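Local coordinates for putative electron transport related protein (Corynebacterium diphtheriae, PDB 4PQ1), which probably acts as a thiol-disulfide oxidoreductase with a thioredoxin fold, a DsbF homologue that would exchange disulfides with partner proteins, at residues 14-19 against 138-143; 25-30 against 104-109; 44-49 against 71-76; 53-58 against 123-128; 37-42 against 78-83. One frame throughout, in Å; residues are numbered along the deposited sequence. Where two conformers were deposited one is given.

Contact 1 (14-19 against 138-143); sequences IFYDEG and AAVFLR
The carbonyl oxygen of Ala-138 is gripped from two sources, the backbone N of Tyr-16 and a water molecule. Tyr-16 N donates to Ala-138 O over 2.9 Å in a bond that is nearly straight at hydrogen (171°), although the donor stands well above the carbonyl plane. The water donates to the same Ala-138 O at 2.8 Å and also to Tyr-16 O, bridging the two segments. The CA of Phe-15 adds a C-H...O contact to it. Together these close an antiparallel pairing at one edge of the mixed sheet of this thioredoxin fold, where strand 13-15 is the outermost strand and lies against 137-141. Further along, Ile-14 and Val-140 form a hydrogen-bonded pair whose shorter bond, Val-140 N to Ile-14 O, measures 2.8 Å. On the far flank of strand 137-141, Val-130 of strand 127-131 faces both Ala-138 and Ala-139, a classic beta bulge.

The two faces of this edge are packed differently. On the one with Val-140, the edge of the Tyr-16 ring comes up to the valine, CE1 of Tyr-16 being 3.8 Å from CG2 of Val-140. On the other, Phe-15 has CG anti to its carbonyl carbon (chi1 -61°), and CD1 of its ring lies 3.6 Å from Ala-139 CB. Val-153 of helix 147-156 touches both Phe-15 and Ala-139. The rings of Phe-15 and Phe-141 are steeply turned, planes 86° apart, and meet obliquely, with Phe-15 CE1 3.9 Å from Phe-141 CZ.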
# COMPACT_ATOMS: atom_id res chain seq x y z
N ILE A 14 9.64 -9.33 3.34
CA ILE A 14 10.93 -9.17 2.66
C ILE A 14 11.42 -7.73 2.82
O ILE A 14 10.64 -6.79 2.69
CB ILE A 14 10.83 -9.50 1.15
CG1 ILE A 14 10.25 -10.90 0.93
CG2 ILE A 14 12.19 -9.38 0.47
CD1 ILE A 14 11.23 -12.01 1.28
N PHE A 15 12.72 -7.57 3.08
CA PHE A 15 13.29 -6.24 3.21
C PHE A 15 14.37 -6.00 2.16
O PHE A 15 15.09 -6.92 1.80
CB PHE A 15 13.85 -6.06 4.62
CG PHE A 15 12.81 -6.18 5.68
CD1 PHE A 15 12.07 -5.07 6.06
CD2 PHE A 15 12.53 -7.42 6.26
CE1 PHE A 15 11.08 -5.19 7.03
CE2 PHE A 15 11.55 -7.54 7.23
CZ PHE A 15 10.82 -6.43 7.61
N TYR A 16 14.47 -4.78 1.64
CA TYR A 16 15.47 -4.47 0.62
C TYR A 16 16.43 -3.37 1.05
O TYR A 16 16.03 -2.23 1.36
CB TYR A 16 14.80 -4.06 -0.69
CG TYR A 16 13.81 -5.08 -1.22
CD1 TYR A 16 12.48 -5.08 -0.78
CD2 TYR A 16 14.18 -6.02 -2.16
CE1 TYR A 16 11.57 -5.99 -1.26
CE2 TYR A 16 13.28 -6.93 -2.65
CZ TYR A 16 11.97 -6.92 -2.19
OH TYR A 16 11.08 -7.84 -2.69
N ASP A 17 17.71 -3.73 1.07
CA ASP A 17 18.80 -2.77 1.21
C ASP A 17 18.77 -1.79 0.06
O ASP A 17 18.35 -2.14 -1.05
CB ASP A 17 20.12 -3.50 1.26
CG ASP A 17 20.18 -4.48 2.40
OD1 ASP A 17 19.73 -4.12 3.51
OD2 ASP A 17 20.66 -5.62 2.18
N GLU A 18 19.18 -0.56 0.32
CA GLU A 18 19.23 0.46 -0.73
C GLU A 18 19.89 -0.08 -2.00
O GLU A 18 19.42 0.17 -3.11
CB GLU A 18 19.97 1.70 -0.22
CG GLU A 18 19.64 2.05 1.21
CD GLU A 18 20.02 3.48 1.55
OE1 GLU A 18 19.78 3.91 2.71
OE2 GLU A 18 20.53 4.18 0.66
N GLY A 19 20.97 -0.84 -1.83
CA GLY A 19 21.73 -1.37 -2.94
C GLY A 19 20.92 -2.18 -3.94
O GLY A 19 21.18 -2.15 -5.14
N ALA A 138 11.22 -0.76 0.14
CA ALA A 138 12.18 -1.03 1.20
C ALA A 138 11.73 -2.26 1.98
O ALA A 138 12.52 -2.92 2.65
CB ALA A 138 12.29 0.17 2.12
N ALA A 139 10.43 -2.55 1.89
CA ALA A 139 9.86 -3.68 2.60
C ALA A 139 8.56 -4.10 1.92
O ALA A 139 7.77 -3.26 1.50
CB ALA A 139 9.62 -3.34 4.07
N VAL A 140 8.35 -5.41 1.79
CA VAL A 140 7.07 -5.94 1.36
C VAL A 140 6.53 -6.92 2.40
O VAL A 140 7.21 -7.86 2.80
CB VAL A 140 7.17 -6.66 0.00
CG1 VAL A 140 5.78 -7.23 -0.40
CG2 VAL A 140 7.74 -5.70 -1.06
N PHE A 141 5.30 -6.68 2.84
CA PHE A 141 4.66 -7.51 3.85
C PHE A 141 3.51 -8.30 3.25
O PHE A 141 2.52 -7.71 2.81
CB PHE A 141 4.14 -6.66 5.02
CG PHE A 141 5.23 -6.01 5.83
CD1 PHE A 141 5.85 -6.70 6.86
CD2 PHE A 141 5.61 -4.69 5.59
CE1 PHE A 141 6.85 -6.09 7.61
CE2 PHE A 141 6.60 -4.09 6.34
CZ PHE A 141 7.23 -4.79 7.35
N LEU A 142 3.64 -9.63 3.22
CA LEU A 142 2.61 -10.50 2.68
C LEU A 142 1.75 -11.04 3.82
O LEU A 142 1.51 -12.24 3.95
CB LEU A 142 3.23 -11.65 1.88
CG LEU A 142 4.18 -11.18 0.76
CD1 LEU A 142 4.87 -12.36 0.09
CD2 LEU A 142 3.46 -10.29 -0.26
N ARG A 143 1.28 -10.12 4.64
CA ARG A 143 0.59 -10.44 5.85
C ARG A 143 0.03 -9.14 6.38
O ARG A 143 0.45 -8.07 5.95
CB ARG A 143 1.51 -11.10 6.88
CG ARG A 143 2.72 -10.27 7.27
CD ARG A 143 3.30 -10.77 8.58
NE ARG A 143 4.54 -10.10 8.97
CZ ARG A 143 4.60 -9.06 9.80
NH1 ARG A 143 3.49 -8.56 10.32
NH2 ARG A 143 5.77 -8.52 10.11
O HOH W 1 14.68 -2.19 4.25

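Contact 2 (25-30 against 104-109); sequences SEIRGE and PSIYDP
Ile-27 and Ile-106 cross at about a right angle, and the contact between them is a single close one, Ile-27 CG2 to Ile-106 CD1 at 3.5 Å. Glu-30 and Tyr-107 do the reverse: they run side by side and point the same way, carboxylate and ring planes 48° apart, with Glu-30 OE2 3.9 Å from Tyr-107 CD2. Both side chains of this second pair have CG anti to the backbone N (chi1 178° for Glu-30). Between the two pairs Gly-29 has no side chain, and CG2 of Ile-106 settles 4.1 Å from its CA.

The backbones are joined by one hydrogen bond, Tyr-107 N to Glu-30 O at 2.7 Å. CB of Tyr-107 lies 3.6 Å from the same oxygen of Glu-30. Thus the beta hairpin of strands 28-30 and 36-38 is set beside 105-107, an outermost strand of the central sheet in this thioredoxin-like fold. Val-37 of the hairpin's second strand also touches Ile-106.

The polar ends find their partners beyond the contact. Glu-30 OE2 forms a salt bridge with Lys-89, and the hydroxyl of Tyr-107 bonds to Asp-86 O. The carboxylate lies beside the tyrosine ring, but its salt bridge is with the lysine, whose charge would be expected to favour the ionised form of Glu-30.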
# COMPACT_ATOMS: atom_id res chain seq x y z
N SER A 25 6.80 0.77 -11.08
CA SER A 25 6.24 1.41 -12.26
C SER A 25 5.28 2.53 -11.87
O SER A 25 5.07 2.82 -10.69
CB SER A 25 5.51 0.40 -13.15
OG SER A 25 6.30 -0.74 -13.40
N GLU A 26 4.68 3.15 -12.89
CA GLU A 26 3.75 4.24 -12.66
C GLU A 26 2.45 3.71 -12.08
O GLU A 26 1.83 2.81 -12.65
CB GLU A 26 3.47 4.99 -13.96
CG GLU A 26 2.66 6.27 -13.77
CD GLU A 26 1.82 6.62 -14.98
OE1 GLU A 26 1.07 5.73 -15.45
OE2 GLU A 26 1.90 7.77 -15.45
N ILE A 27 2.06 4.26 -10.94
CA ILE A 27 0.80 3.90 -10.33
C ILE A 27 -0.11 5.13 -10.34
O ILE A 27 0.20 6.15 -9.73
CB ILE A 27 0.95 3.39 -8.88
CG1 ILE A 27 2.06 2.34 -8.78
CG2 ILE A 27 -0.36 2.81 -8.39
CD1 ILE A 27 1.70 1.03 -9.42
N ARG A 28 -1.22 5.00 -11.06
CA ARG A 28 -2.26 6.02 -11.15
C ARG A 28 -3.58 5.28 -11.32
O ARG A 28 -3.58 4.14 -11.79
CB ARG A 28 -2.00 6.98 -12.31
CG ARG A 28 -2.61 8.36 -12.15
CD ARG A 28 -1.78 9.45 -12.86
NE ARG A 28 -2.27 10.80 -12.56
CZ ARG A 28 -1.77 11.93 -13.06
NH1 ARG A 28 -0.72 11.90 -13.88
NH2 ARG A 28 -2.30 13.10 -12.71
N GLY A 29 -4.70 5.90 -10.92
CA GLY A 29 -6.00 5.28 -11.10
C GLY A 29 -7.22 6.02 -10.56
O GLY A 29 -7.10 7.09 -9.95
N GLU A 30 -8.39 5.46 -10.80
CA GLU A 30 -9.63 6.01 -10.24
C GLU A 30 -9.54 5.95 -8.71
O GLU A 30 -9.18 4.92 -8.14
CB GLU A 30 -10.86 5.23 -10.75
CG GLU A 30 -12.18 5.73 -10.17
CD GLU A 30 -13.37 4.79 -10.43
OE1 GLU A 30 -13.35 4.04 -11.42
OE2 GLU A 30 -14.34 4.82 -9.62
N PRO A 104 -5.96 8.41 0.79
CA PRO A 104 -6.64 8.05 -0.45
C PRO A 104 -6.45 6.59 -0.81
O PRO A 104 -5.49 5.96 -0.34
CB PRO A 104 -5.94 8.94 -1.49
CG PRO A 104 -4.55 9.05 -0.98
CD PRO A 104 -4.64 9.03 0.53
N SER A 105 -7.38 6.05 -1.60
CA SER A 105 -7.26 4.69 -2.12
C SER A 105 -7.48 4.71 -3.61
O SER A 105 -8.33 5.44 -4.12
CB SER A 105 -8.28 3.74 -1.46
OG SER A 105 -7.83 3.27 -0.20
N ILE A 106 -6.70 3.91 -4.32
CA ILE A 106 -7.00 3.63 -5.71
C ILE A 106 -8.08 2.55 -5.78
O ILE A 106 -7.95 1.49 -5.16
CB ILE A 106 -5.76 3.17 -6.48
CG1 ILE A 106 -4.73 4.30 -6.50
CG2 ILE A 106 -6.13 2.72 -7.88
CD1 ILE A 106 -3.51 3.97 -7.29
N TYR A 107 -9.15 2.82 -6.52
CA TYR A 107 -10.19 1.81 -6.68
C TYR A 107 -9.84 0.85 -7.81
O TYR A 107 -9.93 1.19 -8.99
CB TYR A 107 -11.55 2.48 -6.93
CG TYR A 107 -12.69 1.49 -7.02
CD1 TYR A 107 -13.08 0.75 -5.91
CD2 TYR A 107 -13.36 1.28 -8.23
CE1 TYR A 107 -14.12 -0.16 -6.00
CE2 TYR A 107 -14.39 0.38 -8.31
CZ TYR A 107 -14.77 -0.34 -7.20
OH TYR A 107 -15.79 -1.24 -7.28
N ASP A 108 -9.46 -0.37 -7.45
CA ASP A 108 -8.90 -1.29 -8.42
C ASP A 108 -9.44 -2.70 -8.17
O ASP A 108 -8.72 -3.56 -7.67
CB ASP A 108 -7.34 -1.22 -8.35
CG ASP A 108 -6.63 -2.22 -9.27
OD1 ASP A 108 -7.25 -2.78 -10.20
OD2 ASP A 108 -5.41 -2.42 -9.05
N PRO A 109 -10.73 -2.93 -8.51
CA PRO A 109 -11.34 -4.23 -8.15
C PRO A 109 -10.55 -5.47 -8.61
O PRO A 109 -10.50 -6.43 -7.85
CB PRO A 109 -12.71 -4.17 -8.85
CG PRO A 109 -13.01 -2.71 -8.97
CD PRO A 109 -11.67 -2.03 -9.19

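Contact 3 (44-49 against 71-76); sequences DKIVVL and EYLGDK
The flat peptide carbonyl of Lys-76 receives Ile-46 N in its own plane, over 3.1 Å from Ile-46 N to Lys-76 O, while the aliphatic part of Lys-45 flanks the same oxygen, its CD 3.7 Å from Lys-76 O. The next carbonyl back, that of Asp-75, takes a weak bond from Lys-45 NZ at 3.2 Å. The lysine chain, bent at chi2 (-79°), brings CD within 3.5 Å of Asp-75 O. Its ammonium stays 5.4 Å from Asp-75 OD1, and any attraction between the two charges would act without direct contact.

Deeper in, the fork of Leu-73 spans two strand residues that point to the same side. CD2 of Leu-73 meets CG2 of Ile-46 at 3.7 Å, the two side chains crossing at about a right angle, and CD1 reaches CG2 of Val-48 at 3.9 Å. After Leu-73 the chain leaves the helix at Gly-74 with positive phi and turns back toward the strand.

The contact ties the start of the first strand of a beta-alpha-beta crossover to the end of its helical part: strand 46-52 leads through helices 57-61 and 63-73 to the parallel neighbour 77-83. Helix 147-156 packs alongside, its Ile-154 touching both Ile-46 and Leu-73.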
# COMPACT_ATOMS: atom_id res chain seq x y z
N ASP A 44 9.27 12.12 -4.23
CA ASP A 44 10.25 12.45 -3.19
C ASP A 44 9.67 12.35 -1.79
O ASP A 44 10.28 12.79 -0.81
CB ASP A 44 10.84 13.85 -3.45
CG ASP A 44 11.57 13.93 -4.78
OD1 ASP A 44 12.48 13.09 -5.01
OD2 ASP A 44 11.20 14.79 -5.62
N LYS A 45 8.50 11.74 -1.69
CA LYS A 45 7.88 11.48 -0.39
C LYS A 45 7.76 9.98 -0.14
O LYS A 45 7.65 9.18 -1.07
CB LYS A 45 6.50 12.14 -0.33
CG LYS A 45 6.49 13.65 -0.52
CD LYS A 45 6.90 14.38 0.75
CE LYS A 45 6.49 15.84 0.69
NZ LYS A 45 7.19 16.65 1.74
N ILE A 46 7.81 9.59 1.13
CA ILE A 46 7.62 8.20 1.51
C ILE A 46 6.17 7.78 1.21
O ILE A 46 5.24 8.57 1.40
CB ILE A 46 7.94 7.97 2.99
CG1 ILE A 46 9.42 8.24 3.27
CG2 ILE A 46 7.58 6.56 3.42
CD1 ILE A 46 9.75 8.13 4.74
N VAL A 47 5.99 6.57 0.71
CA VAL A 47 4.66 6.10 0.35
C VAL A 47 4.44 4.66 0.81
O VAL A 47 5.19 3.75 0.45
CB VAL A 47 4.43 6.18 -1.17
CG1 VAL A 47 3.10 5.54 -1.51
CG2 VAL A 47 4.45 7.64 -1.65
N VAL A 48 3.40 4.48 1.63
CA VAL A 48 3.04 3.14 2.09
C VAL A 48 1.81 2.65 1.33
O VAL A 48 0.70 3.16 1.53
CB VAL A 48 2.77 3.11 3.60
CG1 VAL A 48 2.41 1.70 4.05
CG2 VAL A 48 3.99 3.60 4.36
N LEU A 49 2.02 1.67 0.45
CA LEU A 49 0.94 1.04 -0.33
C LEU A 49 0.32 -0.12 0.41
O LEU A 49 1.04 -0.99 0.94
CB LEU A 49 1.45 0.53 -1.68
CG LEU A 49 2.15 1.48 -2.63
CD1 LEU A 49 2.83 0.66 -3.70
CD2 LEU A 49 1.11 2.43 -3.22
N GLU A 71 -0.82 9.12 9.74
CA GLU A 71 -0.65 10.28 10.59
C GLU A 71 0.81 10.46 11.02
O GLU A 71 1.29 11.59 11.09
CB GLU A 71 -1.54 10.17 11.81
CG GLU A 71 -3.02 10.23 11.48
CD GLU A 71 -3.89 10.01 12.69
OE1 GLU A 71 -3.36 9.56 13.73
OE2 GLU A 71 -5.11 10.28 12.60
N TYR A 72 1.50 9.36 11.31
CA TYR A 72 2.88 9.42 11.77
C TYR A 72 3.78 9.98 10.66
O TYR A 72 4.74 10.70 10.94
CB TYR A 72 3.36 8.02 12.20
CG TYR A 72 4.82 7.93 12.62
CD1 TYR A 72 5.82 7.73 11.68
CD2 TYR A 72 5.18 8.00 13.96
CE1 TYR A 72 7.17 7.63 12.06
CE2 TYR A 72 6.52 7.90 14.36
CZ TYR A 72 7.50 7.71 13.41
OH TYR A 72 8.81 7.62 13.80
N LEU A 73 3.46 9.67 9.41
CA LEU A 73 4.25 10.14 8.28
C LEU A 73 4.06 11.64 8.09
O LEU A 73 5.02 12.36 7.81
CB LEU A 73 3.89 9.39 7.01
CG LEU A 73 4.40 7.95 6.88
CD1 LEU A 73 3.53 7.15 5.91
CD2 LEU A 73 5.85 7.96 6.40
N GLY A 74 2.83 12.10 8.24
CA GLY A 74 2.51 13.52 8.16
C GLY A 74 2.93 14.15 6.85
O GLY A 74 2.51 13.71 5.78
N ASP A 75 3.78 15.18 6.95
CA ASP A 75 4.31 15.89 5.79
C ASP A 75 5.18 15.02 4.91
O ASP A 75 5.16 15.11 3.68
CB ASP A 75 5.12 17.10 6.24
CG ASP A 75 4.43 18.40 5.96
OD1 ASP A 75 3.45 18.39 5.18
OD2 ASP A 75 4.85 19.44 6.51
N LYS A 76 5.96 14.17 5.57
CA LYS A 76 7.01 13.38 4.95
C LYS A 76 6.50 12.31 4.00
O LYS A 76 7.28 11.73 3.24
CB LYS A 76 7.85 12.74 6.04
CG LYS A 76 8.40 13.76 7.03
CD LYS A 76 9.15 14.87 6.30
CE LYS A 76 10.12 15.60 7.23
NZ LYS A 76 9.40 16.26 8.35

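Contact 4 (53-58 against 123-128); sequences GQWCAP and SVVPTT
Apolar contacts carry this meeting, and Val-125 and Pro-126 share them. Val-125, its CG1 anti to the backbone N (chi1 179°), brings that methyl to 4.0 Å from Cys-56 SG and 4.1 Å from Trp-55 CH2. The valine and the indole cross at about a right angle. Pro-126 uses CD, which sits 3.8 Å from CB of Pro-58 and 4.1 Å from SG of Cys-56. The sulfur thus has a valine methyl and a proline methylene as neighbours.

Aromatic packing within 53-58 prepares one side. CG of Trp-55 lies between its backbone N and carbonyl carbon (chi1 49°), and the ring has CB of Cys-56 3.4 Å above one face, toward the rim. Trp-55 NE1 bonds to Val-84 O, which would help to fix the rotation of the indole.

Two polar bonds are internal to one segment or the other. Cys-56 N bonds to Gly-53 O at 3.1 Å and closes a type I turn that delivers Cys-56 to the N-cap of helix 57-61. In 123-128, Thr-127 OG1 donates to Val-124 O at 2.8 Å, spanning the bend that contains the cis peptide before Pro-126.

Cys-56 is also covalently bonded, in a disulfide with Cys-59 just beyond the segment, within a Cys-Ala-Pro-Cys sequence at a helix start. Val-125 and Pro-126 both touch Cys-59 as well. A CxxC disulfide facing a cis-proline loop is the hallmark of the redox site in the thioredoxin fold.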
# COMPACT_ATOMS: atom_id res chain seq x y z
N GLY A 53 -9.61 -4.61 1.18
CA GLY A 53 -11.01 -4.64 0.76
C GLY A 53 -11.80 -4.70 2.05
O GLY A 53 -11.34 -5.31 3.01
N GLN A 54 -12.98 -4.08 2.09
CA GLN A 54 -13.80 -4.11 3.30
C GLN A 54 -14.29 -5.52 3.63
O GLN A 54 -14.68 -5.80 4.76
CB GLN A 54 -14.98 -3.14 3.19
CG GLN A 54 -15.90 -3.39 2.01
CD GLN A 54 -16.87 -4.53 2.25
OE1 GLN A 54 -17.53 -4.58 3.30
NE2 GLN A 54 -16.96 -5.45 1.30
N TRP A 55 -14.27 -6.41 2.63
CA TRP A 55 -14.74 -7.79 2.76
C TRP A 55 -13.72 -8.66 3.50
O TRP A 55 -13.94 -9.84 3.75
CB TRP A 55 -15.01 -8.38 1.37
CG TRP A 55 -13.85 -8.12 0.47
CD1 TRP A 55 -13.72 -7.09 -0.43
CD2 TRP A 55 -12.63 -8.86 0.41
NE1 TRP A 55 -12.50 -7.18 -1.07
CE2 TRP A 55 -11.81 -8.25 -0.56
CE3 TRP A 55 -12.16 -10.00 1.07
CZ2 TRP A 55 -10.54 -8.72 -0.86
CZ3 TRP A 55 -10.91 -10.47 0.76
CH2 TRP A 55 -10.11 -9.83 -0.19
N CYS A 56 -12.60 -8.03 3.84
CA CYS A 56 -11.39 -8.71 4.25
C CYS A 56 -11.13 -8.50 5.74
O CYS A 56 -10.83 -7.38 6.16
CB CYS A 56 -10.24 -8.21 3.39
SG CYS A 56 -8.59 -8.37 4.03
N ALA A 57 -11.26 -9.55 6.53
CA ALA A 57 -11.23 -9.41 7.98
C ALA A 57 -9.87 -8.90 8.49
O ALA A 57 -9.83 -7.96 9.30
CB ALA A 57 -11.61 -10.72 8.67
N PRO A 58 -8.75 -9.48 8.03
CA PRO A 58 -7.47 -8.87 8.43
C PRO A 58 -7.35 -7.39 8.05
O PRO A 58 -6.81 -6.61 8.83
CB PRO A 58 -6.45 -9.70 7.68
CG PRO A 58 -7.07 -11.03 7.60
CD PRO A 58 -8.52 -10.76 7.33
N SER A 123 -3.05 -12.68 -5.09
CA SER A 123 -3.78 -13.54 -4.17
C SER A 123 -3.71 -13.04 -2.72
O SER A 123 -4.54 -13.40 -1.90
CB SER A 123 -3.21 -14.94 -4.23
OG SER A 123 -1.82 -14.89 -3.94
N VAL A 124 -2.72 -12.22 -2.39
CA VAL A 124 -2.45 -11.89 -1.00
C VAL A 124 -3.03 -10.54 -0.61
O VAL A 124 -2.56 -9.51 -1.05
CB VAL A 124 -0.94 -11.90 -0.70
CG1 VAL A 124 -0.66 -11.61 0.79
CG2 VAL A 124 -0.32 -13.25 -1.12
N VAL A 125 -4.07 -10.57 0.22
CA VAL A 125 -4.69 -9.37 0.75
C VAL A 125 -4.96 -9.60 2.23
O VAL A 125 -5.60 -10.58 2.59
CB VAL A 125 -6.02 -9.01 0.03
CG1 VAL A 125 -6.63 -7.75 0.63
CG2 VAL A 125 -5.78 -8.79 -1.43
N PRO A 126 -4.47 -8.70 3.10
CA PRO A 126 -3.76 -7.48 2.70
C PRO A 126 -2.29 -7.72 2.34
O PRO A 126 -1.72 -8.76 2.67
CB PRO A 126 -3.89 -6.61 3.95
CG PRO A 126 -3.84 -7.60 5.07
CD PRO A 126 -4.53 -8.84 4.57
N THR A 127 -1.73 -6.77 1.59
CA THR A 127 -0.29 -6.67 1.32
C THR A 127 0.09 -5.24 1.59
O THR A 127 -0.66 -4.31 1.25
CB THR A 127 0.08 -7.05 -0.14
OG1 THR A 127 -0.07 -8.46 -0.32
CG2 THR A 127 1.57 -6.62 -0.50
N THR A 128 1.24 -5.04 2.23
CA THR A 128 1.72 -3.69 2.46
C THR A 128 3.12 -3.51 1.90
O THR A 128 4.03 -4.29 2.19
CB THR A 128 1.73 -3.34 3.95
OG1 THR A 128 0.40 -3.39 4.45
CG2 THR A 128 2.28 -1.93 4.15

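Contact 5 (37-42 against 78-83); sequences VSLADY and TVVGIN
The methyl CG2 of Thr-78 is a bump resting on the middle of the Tyr-42 ring, 3.7 Å from the ring centroid and 14° off its normal, a CH-pi contact over the face. The opposite face has Asp-41 CB over its centre, so the ring is sandwiched between an aliphatic carbon of its own segment and one from the strand. The methyl occupies the crowded position between backbone N and carbonyl carbon of Thr-78 because OG1 is anti to N (chi1 -168°). OG1 donates to Val-79 O at 3.0 Å.

Val-80 is the second bump. Its two branches enter a hollow walled by Val-37, Leu-39 and Tyr-42: CG1 slides past Val-37 CG1 at 4.1 Å, while CG2 lies 4.2 Å from Leu-39 CD2 and 4.1 Å from Tyr-42 CE2. Here strand 36-38 and the 3-10 turn 39-41 cover one face of the central sheet of the thioredoxin-like fold, over strand 77-83. Leu-39 also reaches Val-47 and Leu-49 on the adjoining strand 46-52. The turn itself is drawn together by backbone bonds, among them Tyr-42 N to Leu-39 O at 2.8 Å. Beyond it, the carbonyl oxygen of Tyr-42 takes a hydrogen bond from His-135 NE2.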
# COMPACT_ATOMS: atom_id res chain seq x y z
N VAL A 37 -6.16 9.17 -8.26
CA VAL A 37 -5.12 8.99 -7.24
C VAL A 37 -3.84 8.58 -7.95
O VAL A 37 -3.88 7.71 -8.83
CB VAL A 37 -5.50 7.93 -6.19
CG1 VAL A 37 -4.34 7.66 -5.25
CG2 VAL A 37 -6.73 8.37 -5.40
N SER A 38 -2.71 9.19 -7.60
CA SER A 38 -1.46 8.97 -8.33
C SER A 38 -0.22 9.05 -7.47
O SER A 38 -0.03 10.04 -6.76
CB SER A 38 -1.33 10.00 -9.44
OG SER A 38 -1.46 11.30 -8.90
N LEU A 39 0.66 8.04 -7.53
CA LEU A 39 1.90 8.10 -6.75
C LEU A 39 2.74 9.31 -7.13
O LEU A 39 3.49 9.84 -6.31
CB LEU A 39 2.72 6.82 -6.92
CG LEU A 39 2.17 5.54 -6.30
CD1 LEU A 39 3.32 4.59 -5.96
CD2 LEU A 39 1.28 5.82 -5.08
N ALA A 40 2.61 9.76 -8.38
CA ALA A 40 3.38 10.89 -8.87
C ALA A 40 3.08 12.16 -8.08
O ALA A 40 3.86 13.11 -8.10
CB ALA A 40 3.12 11.10 -10.36
N ASP A 41 1.95 12.17 -7.38
CA ASP A 41 1.60 13.31 -6.53
C ASP A 41 2.39 13.30 -5.23
O ASP A 41 2.33 14.25 -4.45
CB ASP A 41 0.10 13.32 -6.22
CG ASP A 41 -0.74 13.71 -7.43
OD1 ASP A 41 -0.19 14.35 -8.35
OD2 ASP A 41 -1.95 13.40 -7.44
N TYR A 42 3.14 12.23 -4.98
CA TYR A 42 3.96 12.14 -3.77
C TYR A 42 5.44 11.90 -4.09
O TYR A 42 6.15 11.23 -3.34
CB TYR A 42 3.42 11.04 -2.87
CG TYR A 42 1.91 11.08 -2.78
CD1 TYR A 42 1.27 11.99 -1.94
CD2 TYR A 42 1.12 10.25 -3.56
CE1 TYR A 42 -0.13 12.04 -1.86
CE2 TYR A 42 -0.28 10.29 -3.49
CZ TYR A 42 -0.89 11.19 -2.64
OH TYR A 42 -2.28 11.24 -2.58
N THR A 78 2.73 9.55 3.00
CA THR A 78 1.32 9.20 2.94
C THR A 78 1.13 7.69 2.83
O THR A 78 2.00 6.98 2.32
CB THR A 78 0.63 9.87 1.72
OG1 THR A 78 -0.79 9.73 1.83
CG2 THR A 78 1.06 9.19 0.42
N VAL A 79 -0.01 7.21 3.30
CA VAL A 79 -0.47 5.87 2.95
C VAL A 79 -1.32 6.01 1.69
O VAL A 79 -2.01 7.02 1.52
CB VAL A 79 -1.28 5.21 4.09
CG1 VAL A 79 -1.82 3.84 3.66
CG2 VAL A 79 -0.42 5.06 5.35
N VAL A 80 -1.23 5.04 0.79
CA VAL A 80 -2.14 4.96 -0.35
C VAL A 80 -2.75 3.57 -0.44
O VAL A 80 -2.03 2.59 -0.60
CB VAL A 80 -1.45 5.27 -1.67
CG1 VAL A 80 -2.43 5.03 -2.82
CG2 VAL A 80 -0.96 6.70 -1.67
N GLY A 81 -4.06 3.47 -0.31
CA GLY A 81 -4.70 2.18 -0.32
C GLY A 81 -4.93 1.72 -1.74
O GLY A 81 -5.10 2.53 -2.66
N ILE A 82 -4.92 0.42 -1.92
CA ILE A 82 -5.31 -0.16 -3.20
C ILE A 82 -6.49 -1.09 -2.92
O ILE A 82 -6.31 -2.23 -2.50
CB ILE A 82 -4.14 -0.90 -3.88
CG1 ILE A 82 -2.98 0.08 -4.12
CG2 ILE A 82 -4.57 -1.55 -5.19
CD1 ILE A 82 -1.76 -0.57 -4.69
N ASN A 83 -7.69 -0.59 -3.15
CA ASN A 83 -8.92 -1.32 -2.84
C ASN A 83 -9.18 -2.36 -3.91
O ASN A 83 -9.43 -2.02 -5.08
CB ASN A 83 -10.07 -0.31 -2.70
CG ASN A 83 -11.43 -0.96 -2.48
OD1 ASN A 83 -12.36 -0.71 -3.23
ND2 ASN A 83 -11.55 -1.80 -1.45

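How the contacts relate
All five contacts reach one mixed sheet, ordered 13-15, 137-141, 127-131, 46-52, 77-83, 105-107. Contacts 1 and 2 involve its two outermost strands, their centres 21 Å apart, on opposite sides of the chain's centre. Along the chain, contact 1 encloses the rest, while contact 3 is nested in contact 5 and contact 5 in contact 2; contact 4 crosses these three. Contacts 2 and 5, centres 7 Å apart, share the hairpin of 28-30 and 36-38. Contact 3 lies on the face of the sheet covered by helix 63-73, contact 5 on the opposite face, over strand 77-83. Contact 4, at the disulfide, brings together parts distant in sequence, as expected of a thioredoxin-like redox protein.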